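Local coordinates for protein L-Ribose isomerase (PDB 4Q0S) that isomerises the non-natural sugar L-ribose, probably to L-ribulose, in a cupin barrel whose metal site holds cobalt in this crystal, at residues E24-A29 with K43-S48. Numbering follows the deposited sequence.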
loop_
_atom_site.group_PDB
_atom_site.type_symbol
_atom_site.label_atom_id
_atom_site.label_comp_id
_atom_site.label_asym_id
_atom_site.label_seq_id
_atom_site.Cartn_x
_atom_site.Cartn_y
_atom_site.Cartn_z
ATOM N N GLU A 24 -22.359 -6.806 1.981
ATOM C CA GLU A 24 -21.508 -6.622 0.811
ATOM C C GLU A 24 -20.910 -5.215 0.825
ATOM O O GLU A 24 -19.743 -5.021 0.484
ATOM C CB GLU A 24 -22.300 -6.865 -0.480
ATOM C CG GLU A 24 -22.968 -8.235 -0.531
ATOM C CD GLU A 24 -23.523 -8.582 -1.898
ATOM O OE1 GLU A 24 -23.936 -7.656 -2.631
ATOM O OE2 GLU A 24 -23.560 -9.788 -2.236
ATOM N N TRP A 25 -21.710 -4.244 1.256
ATOM C CA TRP A 25 -21.277 -2.852 1.328
ATOM C C TRP A 25 -20.184 -2.671 2.378
ATOM O O TRP A 25 -19.085 -2.201 2.079
ATOM C CB TRP A 25 -22.489 -1.967 1.663
ATOM C CG TRP A 25 -22.228 -0.489 1.768
ATOM C CD1 TRP A 25 -21.420 0.267 0.962
ATOM C CD2 TRP A 25 -22.882 0.436 2.655
ATOM N NE1 TRP A 25 -21.539 1.602 1.288
ATOM C CE2 TRP A 25 -22.429 1.731 2.321
ATOM C CE3 TRP A 25 -23.812 0.292 3.696
ATOM C CZ2 TRP A 25 -22.874 2.880 2.991
ATOM C CZ3 TRP A 25 -24.255 1.435 4.361
ATOM C CH2 TRP A 25 -23.785 2.712 4.004
ATOM N N VAL A 26 -20.486 -3.063 3.608
ATOM C CA VAL A 26 -19.547 -2.927 4.706
ATOM C C VAL A 26 -18.341 -3.870 4.670
ATOM O O VAL A 26 -17.222 -3.447 4.944
ATOM C CB VAL A 26 -20.282 -3.077 6.056
ATOM C CG1 VAL A 26 -19.283 -3.121 7.206
ATOM C CG2 VAL A 26 -21.231 -1.901 6.240
ATOM N N ARG A 27 -18.548 -5.139 4.337
ATOM C CA ARG A 27 -17.413 -6.058 4.305
ATOM C C ARG A 27 -16.436 -5.714 3.180
ATOM O O ARG A 27 -15.226 -5.817 3.363
ATOM C CB ARG A 27 -17.891 -7.513 4.205
ATOM C CG ARG A 27 -18.664 -7.966 5.452
ATOM C CD ARG A 27 -18.953 -9.465 5.456
ATOM N NE ARG A 27 -17.772 -10.257 5.804
ATOM C CZ ARG A 27 -17.729 -11.590 5.792
ATOM N NH1 ARG A 27 -18.804 -12.295 5.446
ATOM N NH2 ARG A 27 -16.608 -12.220 6.125
ATOM N N GLU A 28 -16.947 -5.288 2.026
ATOM C CA GLU A 28 -16.069 -4.908 0.919
ATOM C C GLU A 28 -15.278 -3.683 1.326
ATOM O O GLU A 28 -14.107 -3.551 0.974
ATOM C CB GLU A 28 -16.851 -4.539 -0.342
ATOM C CG GLU A 28 -17.236 -5.692 -1.247
ATOM C CD GLU A 28 -16.041 -6.443 -1.811
ATOM O OE1 GLU A 28 -14.947 -5.851 -1.942
ATOM O OE2 GLU A 28 -16.210 -7.631 -2.139
ATOM N N ALA A 29 -15.939 -2.776 2.046
ATOM C CA ALA A 29 -15.301 -1.543 2.478
ATOM C C ALA A 29 -14.201 -1.835 3.477
ATOM O O ALA A 29 -13.156 -1.200 3.450
ATOM C CB ALA A 29 -16.335 -0.590 3.091
ATOM N N LYS A 43 -14.275 -6.302 15.543
ATOM C CA LYS A 43 -15.308 -5.539 16.235
ATOM C C LYS A 43 -15.702 -4.265 15.487
ATOM O O LYS A 43 -16.824 -3.777 15.622
ATOM C CB LYS A 43 -14.839 -5.178 17.643
ATOM C CG LYS A 43 -13.593 -4.303 17.666
ATOM C CD LYS A 43 -13.446 -3.568 18.991
ATOM C CE LYS A 43 -13.316 -4.526 20.165
ATOM N NZ LYS A 43 -13.169 -3.790 21.458
ATOM N N MET A 44 -14.781 -3.724 14.696
ATOM C CA MET A 44 -15.061 -2.505 13.943
ATOM C C MET A 44 -16.008 -2.764 12.772
ATOM O O MET A 44 -16.723 -1.860 12.323
ATOM C CB MET A 44 -13.750 -1.890 13.446
ATOM C CG MET A 44 -12.885 -1.340 14.582
ATOM S SD MET A 44 -11.179 -1.017 14.118
ATOM C CE MET A 44 -11.433 0.176 12.792
ATOM N N VAL A 45 -16.014 -3.997 12.274
ATOM C CA VAL A 45 -16.886 -4.350 11.163
ATOM C C VAL A 45 -18.201 -4.823 11.770
ATOM O O VAL A 45 -18.410 -6.018 11.991
ATOM C CB VAL A 45 -16.255 -5.463 10.302
ATOM C CG1 VAL A 45 -17.129 -5.752 9.092
ATOM C CG2 VAL A 45 -14.856 -5.030 9.859
ATOM N N ASN A 46 -19.081 -3.865 12.047
ATOM C CA ASN A 46 -20.369 -4.152 12.674
ATOM C C ASN A 46 -21.553 -3.502 11.962
ATOM O O ASN A 46 -21.391 -2.829 10.937
ATOM C CB ASN A 46 -20.335 -3.680 14.129
ATOM C CG ASN A 46 -19.872 -2.244 14.257
ATOM O OD1 ASN A 46 -20.488 -1.336 13.705
ATOM N ND2 ASN A 46 -18.775 -2.030 14.975
ATOM N N ASP A 47 -22.744 -3.706 12.524
ATOM C CA ASP A 47 -23.976 -3.166 11.955
ATOM C C ASP A 47 -24.167 -1.669 12.178
ATOM O O ASP A 47 -25.219 -1.128 11.857
ATOM C CB ASP A 47 -25.195 -3.910 12.508
ATOM C CG ASP A 47 -25.234 -5.361 12.080
ATOM O OD1 ASP A 47 -24.649 -5.692 11.026
ATOM O OD2 ASP A 47 -25.867 -6.168 12.790
ATOM N N SER A 48 -23.161 -1.006 12.737
ATOM C CA SER A 48 -23.245 0.431 12.956
ATOM C C SER A 48 -22.290 1.177 12.022
ATOM O O SER A 48 -22.357 2.404 11.900
ATOM C CB SER A 48 -22.907 0.773 14.409
ATOM O OG SER A 48 -23.931 0.341 15.283
#
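Val26 and Val45 make a small apolar contact between helix 19-35 and the loop that leads from it to strand 50-52, about 16 Å from the centre of the chain to the centre of the contact. Only 115 Å² is buried in all, and the contact is a single pair of methyls: CG1 of Val26 lies 3.9 Å from CG1 of Val45. In Val26 that methyl stands anti to the backbone N (chi1 172°), which turns it to the loop. The two side chains pass each other antiparallel. The same Val26 CG1 comes within 4.3 Å of Asn46 O, a carbonyl hydrogen-bonded to Tyr22 OH, one turn before Val26 on the helix. Beyond the pair, Val26 also packs on Phe77 of strand 73-82, and Val45 touches Ala30.

The amide of Asn46 ties the loop to itself at both ends. Asn46 ND2 donates to Lys43 O at 2.7 Å, in the carbonyl plane, while Asn46 OD1 accepts from Ser48 N at 2.9 Å with the donor tilted 16° from its carbonyl plane. A weak bond from Asn46 N to Met44 O closes the turn centred on Val45. This inverse gamma turn meets the N-terminal helix preceding the cupin barrel strands, whereas the Asn46 side chain, which forms an Asx turn, points away from it.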